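Local structure of catechol 2,3-dioxygenase (Rhodococcus sp., 2WL9) at residues 2-7 / 65-70; 59-64 / 206-211; 108-113 / 152-157; 168-173 / 189-194; 174-179 / 275-280. The protein probably cleaves the aromatic ring of catechol-type substrates with dioxygen, as an iron-dependent type I extradiol dioxygenase in the breakdown of aromatic hydrocarbons. All coordinates share one frame; numbering follows the deposited sequence.

How the contacts relate
Contacts 1 and 5 are largely buried, the other three partly so. Strand 61-68 serves two of them: contact 1 pairs its end with strand 6-14 inside the N-terminal sheet, and contact 2 sets its beginning against the C-terminal domain. Contact 3 also crosses between the domains, and its Arg153 N meets Arg209 O of contact 2. Contacts 4 and 5 follow one another along 168-179 and touch through Gln275. Chemistry follows place: indole packing and a salt bridge in contact 1, a carboxylate gripping a backbone N-H in contact 2, two carboxylates facing each other in contact 3, a regular backbone ladder in contact 4, and a single bridge with tyrosine packing and a water in contact 5.

Contact 1: residues 2-7 / 65-70; sequences AKVTEL and IGWRVA
In the N-terminal vicinal oxygen chelate (VOC) sheet, strand 6-14 runs beside strand 61-68, and Leu7 faces Trp67, an antiparallel non-hydrogen-bonded pair with CA atoms 4.7 Å apart. Leu7 CD1 sits over one face of the indole, 3.7 Å from the centroid of the six-membered ring and only 5° off its normal, which defines a CH-pi contact. That same methyl presses on Ile65 CG2 at 3.4 Å, tighter than ordinary carbon packing. Val4 approaches obliquely, its CG1 lying 3.3 Å from Trp67 CB. The polar half is built by Glu6 and Arg68. Glu6 CG lies between its backbone N and carbonyl carbon (chi1 57°), close against the aliphatic part of Arg68, and OE2 forms a salt bridge with Arg68 NH1 at 2.7 Å. The oxygen is near the guanidinium plane, whereas NH1 meets the carboxylate from above, 39° out of its plane. Each group has a second partner: Glu6 OE1 pairs with Arg51, and Arg68 NH2 bonds to Gln275 O of a second subunit. The backbones are bonded too, Arg68 N to Glu6 O at 2.9 Å and Thr5 N to Arg68 O at 2.6 Å. Thr5 OG1 binds Arg68 O weakly and Gln274 of the second subunit as well. Strands 6-14 and 61-68 open the two beta-alpha-beta-beta-beta modules and meet antiparallel at the centre of the sheet, as in VOC domains.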
# COMPACT_ATOMS: atom_id res chain seq x y z
N ALA C 2 21.34 -18.59 19.84
CA ALA C 2 20.74 -17.45 20.53
C ALA C 2 21.69 -16.25 20.59
O ALA C 2 22.89 -16.42 20.81
CB ALA C 2 20.31 -17.85 21.93
N LYS C 3 21.14 -15.05 20.41
CA LYS C 3 21.94 -13.83 20.32
C LYS C 3 21.37 -12.70 21.16
O LYS C 3 20.16 -12.65 21.39
CB LYS C 3 22.01 -13.36 18.87
CG LYS C 3 22.63 -14.36 17.90
CD LYS C 3 22.34 -14.00 16.45
CE LYS C 3 23.18 -14.84 15.48
NZ LYS C 3 22.80 -16.29 15.50
N VAL C 4 22.23 -11.78 21.60
CA VAL C 4 21.77 -10.52 22.21
C VAL C 4 20.92 -9.76 21.18
O VAL C 4 21.24 -9.76 19.99
CB VAL C 4 22.96 -9.65 22.71
CG1 VAL C 4 22.51 -8.26 23.09
CG2 VAL C 4 23.65 -10.33 23.89
N THR C 5 19.83 -9.15 21.64
CA THR C 5 18.85 -8.53 20.74
C THR C 5 18.88 -6.99 20.75
O THR C 5 18.37 -6.35 19.82
CB THR C 5 17.43 -9.00 21.07
OG1 THR C 5 17.13 -8.64 22.43
CG2 THR C 5 17.29 -10.52 20.90
N GLU C 6 19.45 -6.40 21.81
CA GLU C 6 19.58 -4.94 21.95
C GLU C 6 20.42 -4.54 23.16
O GLU C 6 20.58 -5.33 24.10
CB GLU C 6 18.21 -4.26 22.09
CG GLU C 6 17.36 -4.79 23.27
CD GLU C 6 16.06 -4.02 23.47
OE1 GLU C 6 16.10 -2.85 23.90
OE2 GLU C 6 14.98 -4.59 23.21
N LEU C 7 20.95 -3.32 23.13
CA LEU C 7 21.52 -2.70 24.31
C LEU C 7 20.37 -2.20 25.19
O LEU C 7 19.76 -1.18 24.89
CB LEU C 7 22.41 -1.54 23.90
CG LEU C 7 23.19 -0.81 24.98
CD1 LEU C 7 24.17 -1.73 25.68
CD2 LEU C 7 23.92 0.38 24.36
N ILE C 65 27.01 -2.58 31.66
CA ILE C 65 26.31 -2.59 30.38
C ILE C 65 25.33 -3.77 30.33
O ILE C 65 25.73 -4.91 30.49
CB ILE C 65 27.31 -2.73 29.22
CG1 ILE C 65 28.30 -1.56 29.21
CG2 ILE C 65 26.58 -2.83 27.87
CD1 ILE C 65 29.63 -1.89 28.53
N GLY C 66 24.05 -3.50 30.09
CA GLY C 66 23.06 -4.57 30.02
C GLY C 66 22.62 -4.89 28.60
O GLY C 66 22.03 -4.04 27.93
N TRP C 67 22.90 -6.11 28.14
CA TRP C 67 22.45 -6.60 26.83
C TRP C 67 21.26 -7.53 26.96
O TRP C 67 21.29 -8.48 27.75
CB TRP C 67 23.57 -7.36 26.11
CG TRP C 67 24.80 -6.54 25.88
CD1 TRP C 67 25.92 -6.51 26.64
CD2 TRP C 67 25.02 -5.63 24.79
NE1 TRP C 67 26.84 -5.64 26.11
CE2 TRP C 67 26.31 -5.08 24.98
CE3 TRP C 67 24.26 -5.22 23.70
CZ2 TRP C 67 26.85 -4.14 24.10
CZ3 TRP C 67 24.80 -4.28 22.82
CH2 TRP C 67 26.08 -3.76 23.03
N ARG C 68 20.23 -7.30 26.15
CA ARG C 68 19.00 -8.08 26.23
C ARG C 68 18.99 -9.33 25.35
O ARG C 68 19.49 -9.31 24.22
CB ARG C 68 17.81 -7.19 25.88
CG ARG C 68 16.44 -7.81 26.16
CD ARG C 68 15.36 -7.00 25.45
NE ARG C 68 14.02 -7.38 25.89
CZ ARG C 68 12.89 -6.85 25.41
NH1 ARG C 68 12.95 -5.93 24.45
NH2 ARG C 68 11.71 -7.25 25.87
N VAL C 69 18.41 -10.41 25.87
CA VAL C 69 18.05 -11.56 25.05
C VAL C 69 16.54 -11.77 25.16
O VAL C 69 15.90 -11.19 26.03
CB VAL C 69 18.84 -12.85 25.44
CG1 VAL C 69 20.32 -12.68 25.15
CG2 VAL C 69 18.61 -13.24 26.89
N ALA C 70 15.99 -12.57 24.26
CA ALA C 70 14.54 -12.72 24.14
C ALA C 70 13.86 -13.40 25.33
O ALA C 70 12.71 -13.09 25.63
CB ALA C 70 14.19 -13.45 22.84

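Contact 2: residues 59-64 / 206-211; sequences SDDLAY and MDKRIN
Asp61 grips the backbone of Arg209, and this is the tight end of the contact. Its OD2 receives Arg209 N at 3.0 Å on the syn lone pair, with a nearly straight N-H...O angle of 167°. OD1 is equally near that nitrogen, but the angle of 128° makes the second bond weak; OD1 serves mainly Leu62 N, 2.7 Å away and met on its anti side. The carboxylate thus ties its own strand to the incoming chain. Beside it, Leu62 CB packs on Ile210 CG2 at 3.9 Å, in the buried part. The looser, partly exposed side is made by the Lys208 chain and the outer part of the Arg209 side chain. That arginine, extended from CG to NE, crosses Leu62 at about a right angle and sends NH1 to Leu62 O at 3.0 Å, the oxygen lying in the guanidinium plane. Lys208 CE comes within 3.1 Å of Asp60 O, a buried carbonyl with no partner in the model, yet NZ stays 6.3 Å from Asp61 OD2, too far for a salt bridge. Asp60 turns its carboxylate instead to Ser15 and Ser258. Ile210 opens strand 210-217, which carries the iron ligand His212; packing of an N-terminal strand on the loop leading into it is characteristic of two-domain extradiol dioxygenases.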
# COMPACT_ATOMS: atom_id res chain seq x y z
N SER C 59 31.80 8.35 41.93
CA SER C 59 32.59 8.15 40.72
C SER C 59 31.87 8.81 39.54
O SER C 59 30.74 9.26 39.68
CB SER C 59 32.80 6.66 40.48
OG SER C 59 33.40 6.41 39.22
N ASP C 60 32.52 8.89 38.38
CA ASP C 60 31.89 9.46 37.18
C ASP C 60 32.25 8.67 35.94
O ASP C 60 33.02 9.12 35.09
CB ASP C 60 32.26 10.94 37.02
CG ASP C 60 31.42 11.84 37.90
OD1 ASP C 60 30.18 11.81 37.78
OD2 ASP C 60 32.01 12.58 38.71
N ASP C 61 31.68 7.47 35.85
CA ASP C 61 32.00 6.55 34.77
C ASP C 61 30.87 5.54 34.58
O ASP C 61 29.84 5.58 35.27
CB ASP C 61 33.32 5.82 35.08
CG ASP C 61 34.11 5.45 33.83
OD1 ASP C 61 33.51 5.26 32.75
OD2 ASP C 61 35.35 5.36 33.95
N LEU C 62 31.07 4.66 33.61
CA LEU C 62 30.17 3.54 33.39
C LEU C 62 30.32 2.52 34.52
O LEU C 62 31.45 2.21 34.92
CB LEU C 62 30.51 2.89 32.05
CG LEU C 62 29.79 1.64 31.55
CD1 LEU C 62 28.38 1.96 31.11
CD2 LEU C 62 30.59 1.09 30.40
N ALA C 63 29.20 2.02 35.02
CA ALA C 63 29.17 0.98 36.05
C ALA C 63 28.90 -0.42 35.47
O ALA C 63 29.56 -1.39 35.86
CB ALA C 63 28.14 1.32 37.14
N TYR C 64 27.94 -0.52 34.55
CA TYR C 64 27.64 -1.78 33.86
C TYR C 64 26.85 -1.61 32.56
O TYR C 64 26.11 -0.64 32.39
CB TYR C 64 26.93 -2.79 34.79
CG TYR C 64 25.76 -2.23 35.56
CD1 TYR C 64 24.48 -2.16 35.00
CD2 TYR C 64 25.92 -1.79 36.88
CE1 TYR C 64 23.40 -1.65 35.72
CE2 TYR C 64 24.87 -1.28 37.60
CZ TYR C 64 23.61 -1.21 37.03
OH TYR C 64 22.59 -0.70 37.79
N MET C 206 41.73 5.92 26.14
CA MET C 206 40.58 6.50 26.83
C MET C 206 40.88 6.49 28.32
O MET C 206 41.44 5.52 28.83
CB MET C 206 39.32 5.66 26.58
CG MET C 206 38.70 5.77 25.19
SD MET C 206 37.41 4.54 24.90
CE MET C 206 36.28 4.88 26.25
N ASP C 207 40.50 7.55 29.03
CA ASP C 207 40.72 7.62 30.48
C ASP C 207 39.51 7.16 31.30
O ASP C 207 39.58 7.02 32.52
CB ASP C 207 41.24 9.00 30.91
CG ASP C 207 40.20 10.11 30.77
OD1 ASP C 207 39.12 9.88 30.17
OD2 ASP C 207 40.48 11.23 31.25
N LYS C 208 38.40 6.91 30.61
CA LYS C 208 37.20 6.37 31.25
C LYS C 208 36.74 5.10 30.52
O LYS C 208 37.20 4.83 29.40
CB LYS C 208 36.08 7.43 31.28
CG LYS C 208 36.35 8.57 32.28
CD LYS C 208 35.13 9.46 32.48
CE LYS C 208 35.34 10.46 33.63
NZ LYS C 208 36.33 11.53 33.31
N ARG C 209 35.86 4.32 31.15
CA ARG C 209 35.31 3.11 30.53
C ARG C 209 34.49 3.43 29.29
O ARG C 209 34.38 2.60 28.38
CB ARG C 209 34.43 2.34 31.51
CG ARG C 209 35.17 1.48 32.51
CD ARG C 209 34.18 0.80 33.44
NE ARG C 209 34.85 -0.10 34.38
CZ ARG C 209 34.39 -0.42 35.58
NH1 ARG C 209 33.24 0.10 36.02
NH2 ARG C 209 35.07 -1.25 36.35
N ILE C 210 33.90 4.62 29.28
CA ILE C 210 32.97 5.02 28.21
C ILE C 210 33.41 6.36 27.60
O ILE C 210 33.84 7.28 28.32
CB ILE C 210 31.50 5.07 28.75
CG1 ILE C 210 30.48 5.36 27.65
CG2 ILE C 210 31.36 6.05 29.92
CD1 ILE C 210 29.07 4.81 27.96
N ASN C 211 33.33 6.45 26.28
CA ASN C 211 33.60 7.70 25.59
C ASN C 211 32.32 8.48 25.36
O ASN C 211 32.23 9.65 25.72
CB ASN C 211 34.32 7.47 24.26
CG ASN C 211 34.46 8.75 23.46
OD1 ASN C 211 35.25 9.64 23.81
ND2 ASN C 211 33.70 8.86 22.39

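Contact 3: residues 108-113 / 152-157; sequences LHDPGG and IREDDV
Asp110 reaches across to Glu154, and the two carboxylates meet tip to tip with their planes 64° apart. From the backbone, Asp110 CB points toward the 152-157 segment, and CG, lying between N and the carbonyl carbon (chi1 81°), comes 3.6 Å from Glu154 OE2. Beyond CG the two oxygens part. OD1 turns back into its own loop, where it accepts a hydrogen bond from Asn114 N and lies 2.8 Å from Gly112 N. OD2 goes forward: it is 2.7 Å from Glu154 OE2, so short a separation that one of the acids probably holds a proton. OD2 also bonds to Tyr164 OH of helix 157-167 and rests 3.6 Å from the Ile152 CD1 methyl. The loop it belongs to is a type I beta turn from Asp110 to Gly113, closed by Gly113 N to Asp110 O at 3.0 Å, which joins strands 104-109 and 115-120 as a beta hairpin of the N-terminal domain. The bend at chi2 directs Glu154 CD toward this turn, and OE1 lies 3.1 Å from Gly112 N. Here the backbones come close, with Gly112 CA and Glu154 CA 4.4 Å apart. On the outer side, Asp155 OD1 approaches Gly112 CA at 3.8 Å, and Asp156 is the N-cap of helix 157-167, its OD1 accepting Glu159 N.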
# COMPACT_ATOMS: atom_id res chain seq x y z
N LEU C 108 29.13 -10.75 33.97
CA LEU C 108 30.51 -11.07 33.60
C LEU C 108 31.28 -9.79 33.24
O LEU C 108 30.84 -8.68 33.56
CB LEU C 108 30.53 -12.08 32.44
CG LEU C 108 29.89 -11.70 31.10
CD1 LEU C 108 30.52 -12.50 29.96
CD2 LEU C 108 28.36 -11.86 31.10
N HIS C 109 32.43 -9.94 32.58
CA HIS C 109 33.19 -8.80 32.07
C HIS C 109 33.64 -9.03 30.64
O HIS C 109 33.96 -10.15 30.26
CB HIS C 109 34.41 -8.53 32.95
CG HIS C 109 34.08 -8.06 34.32
ND1 HIS C 109 33.65 -8.91 35.31
CD2 HIS C 109 34.08 -6.82 34.86
CE1 HIS C 109 33.42 -8.21 36.41
NE2 HIS C 109 33.67 -6.94 36.16
N ASP C 110 33.68 -7.97 29.85
CA ASP C 110 34.23 -8.08 28.50
C ASP C 110 35.76 -8.09 28.59
O ASP C 110 36.30 -7.99 29.70
CB ASP C 110 33.64 -7.01 27.56
CG ASP C 110 34.32 -5.64 27.68
OD1 ASP C 110 35.26 -5.46 28.48
OD2 ASP C 110 33.87 -4.74 26.95
N PRO C 111 36.47 -8.24 27.45
CA PRO C 111 37.93 -8.34 27.55
C PRO C 111 38.61 -7.06 28.01
O PRO C 111 39.70 -7.12 28.59
CB PRO C 111 38.35 -8.70 26.12
CG PRO C 111 37.15 -9.37 25.54
CD PRO C 111 35.99 -8.60 26.10
N GLY C 112 37.97 -5.92 27.77
CA GLY C 112 38.47 -4.62 28.23
C GLY C 112 38.23 -4.39 29.72
O GLY C 112 38.62 -3.35 30.25
N GLY C 113 37.59 -5.35 30.38
CA GLY C 113 37.27 -5.27 31.80
C GLY C 113 36.00 -4.50 32.12
O GLY C 113 35.75 -4.18 33.28
N ILE C 152 33.16 2.24 23.99
CA ILE C 152 33.77 1.79 25.25
C ILE C 152 35.24 1.40 25.08
O ILE C 152 35.69 1.13 23.97
CB ILE C 152 32.95 0.65 25.91
CG1 ILE C 152 32.85 -0.57 24.98
CG2 ILE C 152 31.56 1.15 26.35
CD1 ILE C 152 32.22 -1.80 25.63
N ARG C 153 35.96 1.39 26.20
CA ARG C 153 37.40 1.12 26.20
C ARG C 153 37.70 -0.35 25.94
O ARG C 153 37.13 -1.24 26.58
CB ARG C 153 38.01 1.56 27.53
CG ARG C 153 39.53 1.60 27.57
CD ARG C 153 40.01 2.31 28.83
NE ARG C 153 39.51 1.65 30.03
CZ ARG C 153 39.46 2.22 31.23
NH1 ARG C 153 39.88 3.46 31.41
NH2 ARG C 153 38.98 1.53 32.26
N GLU C 154 38.59 -0.60 24.99
CA GLU C 154 39.08 -1.95 24.74
C GLU C 154 40.59 -1.89 24.52
O GLU C 154 41.04 -1.29 23.55
CB GLU C 154 38.39 -2.58 23.53
CG GLU C 154 36.88 -2.66 23.60
CD GLU C 154 36.34 -3.56 24.71
OE1 GLU C 154 37.07 -4.45 25.20
OE2 GLU C 154 35.17 -3.37 25.08
N ASP C 155 41.35 -2.50 25.43
CA ASP C 155 42.80 -2.61 25.27
C ASP C 155 43.19 -3.62 24.19
O ASP C 155 44.30 -3.57 23.64
CB ASP C 155 43.47 -2.97 26.61
CG ASP C 155 43.17 -4.40 27.06
OD1 ASP C 155 42.01 -4.86 26.94
OD2 ASP C 155 44.11 -5.07 27.53
N ASP C 156 42.29 -4.57 23.93
CA ASP C 156 42.51 -5.58 22.91
C ASP C 156 41.29 -5.60 21.98
O ASP C 156 40.28 -6.24 22.29
CB ASP C 156 42.71 -6.95 23.55
CG ASP C 156 43.19 -8.01 22.56
OD1 ASP C 156 42.81 -7.97 21.37
OD2 ASP C 156 43.96 -8.89 22.99
N VAL C 157 41.41 -4.89 20.86
CA VAL C 157 40.34 -4.80 19.87
C VAL C 157 39.89 -6.16 19.33
O VAL C 157 38.69 -6.43 19.26
CB VAL C 157 40.72 -3.86 18.69
CG1 VAL C 157 39.60 -3.79 17.66
CG2 VAL C 157 41.02 -2.47 19.21

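Contact 4: residues 168-173 / 189-194; sequences GLEGAV and FMHCND
Glu170 and Ala172 form hydrogen-bonded pairs with His191 and Phe189, an antiparallel ladder whose strand axes approach to 4.6 Å with their directions 168° apart. Glu170 N to His191 O and His191 N to Glu170 O are both 2.8 Å. At the other end Phe189 and Ala172 exchange a second pair of backbone bonds. Gly171 stands between the two pairs opposite Met190, and its CA comes 3.3 Å from Phe189 O in a CA-H...O contact.

On the face of Glu170 and His191, the imidazole folds back over the ladder: CG sits between N and the carbonyl carbon (chi1 42°), and Glu170 O lies 3.2 Å above the ring plane, over its centre. The Glu170 side chain passes the same ring, CB being 3.8 Å from His191 CE1, with carboxylate and imidazole planes 80° apart. On the other face Leu169 CG packs on Cys192 CB at 3.9 Å, and Met190 bends at chi3 to bring CE to Leu169 O at 3.7 Å. Leu169 and Met190 also touch Tyr164, so helix 157-167 covers this side; that helix ends at Gly168 in a Schellman motif. Ala172 and Val173 pack on Pro72 and Leu103 of a third subunit. Phe189 meets His197 edge-to-face, its side chain about 6 Å from the iron. Helix 157-167 leads into strand 170-173, which pairs antiparallel with strand 184-191, and the latter brings Phe189 near the iron, as in the catalytic VOC domain of type I extradiol dioxygenases.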
# COMPACT_ATOMS: atom_id res chain seq x y z
N GLY C 168 26.56 -12.50 19.94
CA GLY C 168 25.62 -12.41 18.84
C GLY C 168 25.63 -11.10 18.08
O GLY C 168 24.89 -10.94 17.11
N LEU C 169 26.46 -10.15 18.50
CA LEU C 169 26.62 -8.92 17.73
C LEU C 169 27.42 -9.21 16.47
O LEU C 169 28.22 -10.15 16.42
CB LEU C 169 27.26 -7.80 18.54
CG LEU C 169 26.36 -7.19 19.61
CD1 LEU C 169 26.94 -7.47 20.98
CD2 LEU C 169 26.23 -5.70 19.38
N GLU C 170 27.18 -8.39 15.44
CA GLU C 170 27.90 -8.51 14.18
C GLU C 170 28.53 -7.18 13.80
O GLU C 170 27.98 -6.12 14.10
CB GLU C 170 26.96 -8.97 13.07
CG GLU C 170 26.39 -10.36 13.30
CD GLU C 170 25.39 -10.77 12.25
OE1 GLU C 170 25.04 -11.97 12.22
OE2 GLU C 170 24.94 -9.91 11.45
N GLY C 171 29.68 -7.26 13.14
CA GLY C 171 30.32 -6.06 12.63
C GLY C 171 31.79 -6.24 12.36
O GLY C 171 32.29 -7.37 12.29
N ALA C 172 32.48 -5.11 12.20
CA ALA C 172 33.89 -5.08 11.85
C ALA C 172 34.34 -3.63 11.80
O ALA C 172 33.60 -2.73 12.22
CB ALA C 172 34.13 -5.76 10.50
N VAL C 173 35.54 -3.41 11.27
CA VAL C 173 36.07 -2.07 11.07
C VAL C 173 35.18 -1.28 10.11
O VAL C 173 34.79 -1.79 9.07
CB VAL C 173 37.50 -2.14 10.52
CG1 VAL C 173 37.99 -0.75 10.12
CG2 VAL C 173 38.44 -2.78 11.54
N PHE C 189 32.71 -1.34 14.70
CA PHE C 189 31.32 -1.03 15.02
C PHE C 189 30.50 -2.30 14.89
O PHE C 189 30.68 -3.08 13.95
CB PHE C 189 30.77 0.03 14.07
CG PHE C 189 31.43 1.37 14.20
CD1 PHE C 189 30.76 2.43 14.80
CD2 PHE C 189 32.72 1.59 13.71
CE1 PHE C 189 31.37 3.68 14.93
CE2 PHE C 189 33.33 2.83 13.83
CZ PHE C 189 32.65 3.87 14.44
N MET C 190 29.59 -2.50 15.84
CA MET C 190 28.81 -3.73 15.89
C MET C 190 27.34 -3.48 16.17
O MET C 190 26.98 -2.56 16.90
CB MET C 190 29.41 -4.70 16.91
CG MET C 190 30.90 -4.93 16.70
SD MET C 190 31.57 -6.23 17.71
CE MET C 190 31.02 -7.69 16.80
N HIS C 191 26.50 -4.33 15.58
CA HIS C 191 25.04 -4.21 15.65
C HIS C 191 24.39 -5.56 15.99
O HIS C 191 24.98 -6.62 15.75
CB HIS C 191 24.51 -3.68 14.31
CG HIS C 191 25.16 -4.31 13.12
ND1 HIS C 191 24.74 -5.51 12.59
CD2 HIS C 191 26.22 -3.92 12.37
CE1 HIS C 191 25.50 -5.83 11.55
NE2 HIS C 191 26.40 -4.87 11.40
N CYS C 192 23.19 -5.52 16.55
CA CYS C 192 22.44 -6.74 16.86
C CYS C 192 20.95 -6.57 16.56
O CYS C 192 20.12 -7.40 16.94
CB CYS C 192 22.66 -7.13 18.33
SG CYS C 192 22.18 -5.87 19.52
N ASN C 193 20.63 -5.48 15.86
CA ASN C 193 19.26 -5.15 15.46
C ASN C 193 19.30 -4.04 14.41
O ASN C 193 20.37 -3.76 13.85
CB ASN C 193 18.40 -4.73 16.67
CG ASN C 193 19.00 -3.57 17.43
OD1 ASN C 193 19.37 -2.55 16.83
ND2 ASN C 193 19.10 -3.70 18.74
N ASP C 194 18.16 -3.42 14.16
CA ASP C 194 18.05 -2.38 13.12
C ASP C 194 18.83 -1.10 13.43
O ASP C 194 19.01 -0.27 12.53
CB ASP C 194 16.58 -2.02 12.86
CG ASP C 194 15.89 -2.97 11.89
OD1 ASP C 194 14.64 -2.89 11.79
OD2 ASP C 194 16.57 -3.79 11.23

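Contact 5: residues 174-179 / 275-280; sequences EYKFAL and QEHYLR
Tyr175 and Tyr278 both carry CG anti to their carbonyl carbon (chi1 -84° and -42°), and the two rings come together obliquely, their planes 54° apart. Tyr278 CB lies over a face of the Tyr175 ring, offset toward its rim and 4.3 Å from the centroid, a CH-pi contact. The backbones join at the same place: Tyr278 N gives a bond to Glu174 O at 2.8 Å, and Tyr278 O receives Lys176 N at 3.1 Å, holding both neighbours of Tyr175. This single beta bridge, between segments heading roughly the same way, lays the loop before strand 283-284 along the edge region of the C-terminal VOC sheet. Lys176 rests CD on His277 CD2 at 3.8 Å, whereas the Glu174 and Gln275 side chains cross at about a right angle, Glu174 CG 3.3 Å from Gln275 NE2. A water gives a hydrogen to Glu174 OE2 at 3.0 Å and accepts one from Glu276 N; Glu174 OE1 is held by Asn246 and His196. Tyr278 OH donates to Glu276 OE1 at 2.6 Å. Two polar ends of the loop reach another chain: Glu276 OE2 in a salt bridge to Arg47 and His277 ND1 bonded to Gly121 O, both of a third subunit.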
# COMPACT_ATOMS: atom_id res chain seq x y z
N GLU C 174 34.85 -0.04 10.46
CA GLU C 174 34.04 0.79 9.56
C GLU C 174 34.74 2.05 9.09
O GLU C 174 34.29 2.69 8.15
CB GLU C 174 32.68 1.10 10.17
CG GLU C 174 31.74 -0.10 10.15
CD GLU C 174 30.31 0.25 10.51
OE1 GLU C 174 30.08 1.34 11.07
OE2 GLU C 174 29.42 -0.57 10.24
N TYR C 175 35.84 2.40 9.74
CA TYR C 175 36.63 3.55 9.33
C TYR C 175 38.10 3.21 9.29
O TYR C 175 38.55 2.30 9.99
CB TYR C 175 36.43 4.70 10.31
CG TYR C 175 35.22 5.56 10.05
CD1 TYR C 175 35.33 6.74 9.33
CD2 TYR C 175 33.97 5.20 10.55
CE1 TYR C 175 34.22 7.54 9.09
CE2 TYR C 175 32.86 6.00 10.33
CZ TYR C 175 32.99 7.16 9.60
OH TYR C 175 31.90 7.96 9.37
N LYS C 176 38.84 3.91 8.44
CA LYS C 176 40.30 3.92 8.49
C LYS C 176 40.79 5.37 8.57
O LYS C 176 40.52 6.17 7.68
CB LYS C 176 40.90 3.22 7.26
CG LYS C 176 40.67 1.71 7.22
CD LYS C 176 40.98 1.12 5.86
CE LYS C 176 42.46 1.05 5.57
NZ LYS C 176 42.73 0.52 4.20
N PHE C 177 41.49 5.70 9.66
CA PHE C 177 42.05 7.04 9.86
C PHE C 177 43.57 7.00 9.83
O PHE C 177 44.18 6.05 10.33
CB PHE C 177 41.61 7.63 11.20
CG PHE C 177 40.12 7.69 11.39
CD1 PHE C 177 39.34 8.59 10.65
CD2 PHE C 177 39.50 6.88 12.33
CE1 PHE C 177 37.96 8.65 10.85
CE2 PHE C 177 38.13 6.94 12.53
CZ PHE C 177 37.36 7.82 11.79
N ALA C 178 44.20 8.02 9.26
CA ALA C 178 45.65 8.13 9.27
C ALA C 178 46.14 8.68 10.60
O ALA C 178 45.72 9.76 11.02
CB ALA C 178 46.14 9.00 8.11
N LEU C 179 47.02 7.94 11.27
CA LEU C 179 47.60 8.37 12.54
C LEU C 179 48.96 9.03 12.31
O LEU C 179 49.57 8.83 11.25
CB LEU C 179 47.70 7.18 13.52
CG LEU C 179 46.39 6.54 13.98
CD1 LEU C 179 46.65 5.32 14.85
CD2 LEU C 179 45.47 7.54 14.69
N GLN C 275 29.12 -5.60 5.09
CA GLN C 275 30.13 -4.73 5.68
C GLN C 275 30.66 -3.69 4.70
O GLN C 275 30.95 -4.02 3.55
CB GLN C 275 31.28 -5.59 6.22
CG GLN C 275 32.25 -4.88 7.14
CD GLN C 275 31.59 -4.29 8.37
OE1 GLN C 275 30.72 -4.92 9.00
NE2 GLN C 275 32.00 -3.09 8.73
N GLU C 276 30.76 -2.45 5.17
CA GLU C 276 31.27 -1.32 4.39
C GLU C 276 32.30 -0.58 5.24
O GLU C 276 32.27 -0.67 6.47
CB GLU C 276 30.14 -0.33 4.06
CG GLU C 276 29.15 -0.75 2.98
CD GLU C 276 28.00 0.24 2.78
OE1 GLU C 276 28.05 1.37 3.32
OE2 GLU C 276 27.04 -0.11 2.06
N HIS C 277 33.21 0.16 4.61
CA HIS C 277 34.07 1.06 5.37
C HIS C 277 34.24 2.43 4.70
O HIS C 277 33.94 2.59 3.51
CB HIS C 277 35.42 0.41 5.75
CG HIS C 277 36.46 0.48 4.67
ND1 HIS C 277 36.58 -0.48 3.69
CD2 HIS C 277 37.45 1.37 4.44
CE1 HIS C 277 37.58 -0.18 2.89
NE2 HIS C 277 38.13 0.95 3.32
N TYR C 278 34.69 3.41 5.48
CA TYR C 278 34.73 4.80 5.05
C TYR C 278 36.05 5.44 5.45
O TYR C 278 36.76 4.91 6.30
CB TYR C 278 33.55 5.57 5.67
CG TYR C 278 32.26 4.78 5.63
CD1 TYR C 278 31.85 4.03 6.73
CD2 TYR C 278 31.47 4.75 4.48
CE1 TYR C 278 30.68 3.27 6.69
CE2 TYR C 278 30.28 4.00 4.44
CZ TYR C 278 29.90 3.27 5.55
OH TYR C 278 28.75 2.52 5.52
N LEU C 279 36.39 6.56 4.81
CA LEU C 279 37.63 7.26 5.16
C LEU C 279 37.35 8.58 5.85
O LEU C 279 38.26 9.18 6.45
CB LEU C 279 38.52 7.44 3.94
CG LEU C 279 38.98 6.21 3.16
CD1 LEU C 279 39.91 6.66 2.05
CD2 LEU C 279 39.67 5.17 4.04
N ARG C 280 36.10 9.03 5.79
CA ARG C 280 35.68 10.30 6.39
C ARG C 280 34.17 10.38 6.60
O ARG C 280 33.43 9.49 6.18
CB ARG C 280 36.17 11.49 5.55
CG ARG C 280 35.55 11.58 4.16
CD ARG C 280 35.72 12.98 3.60
NE ARG C 280 34.58 13.83 3.93
CZ ARG C 280 34.47 15.11 3.60
NH1 ARG C 280 35.45 15.73 2.94
NH2 ARG C 280 33.38 15.79 3.94
O HOH W 1 28.86 -1.54 7.48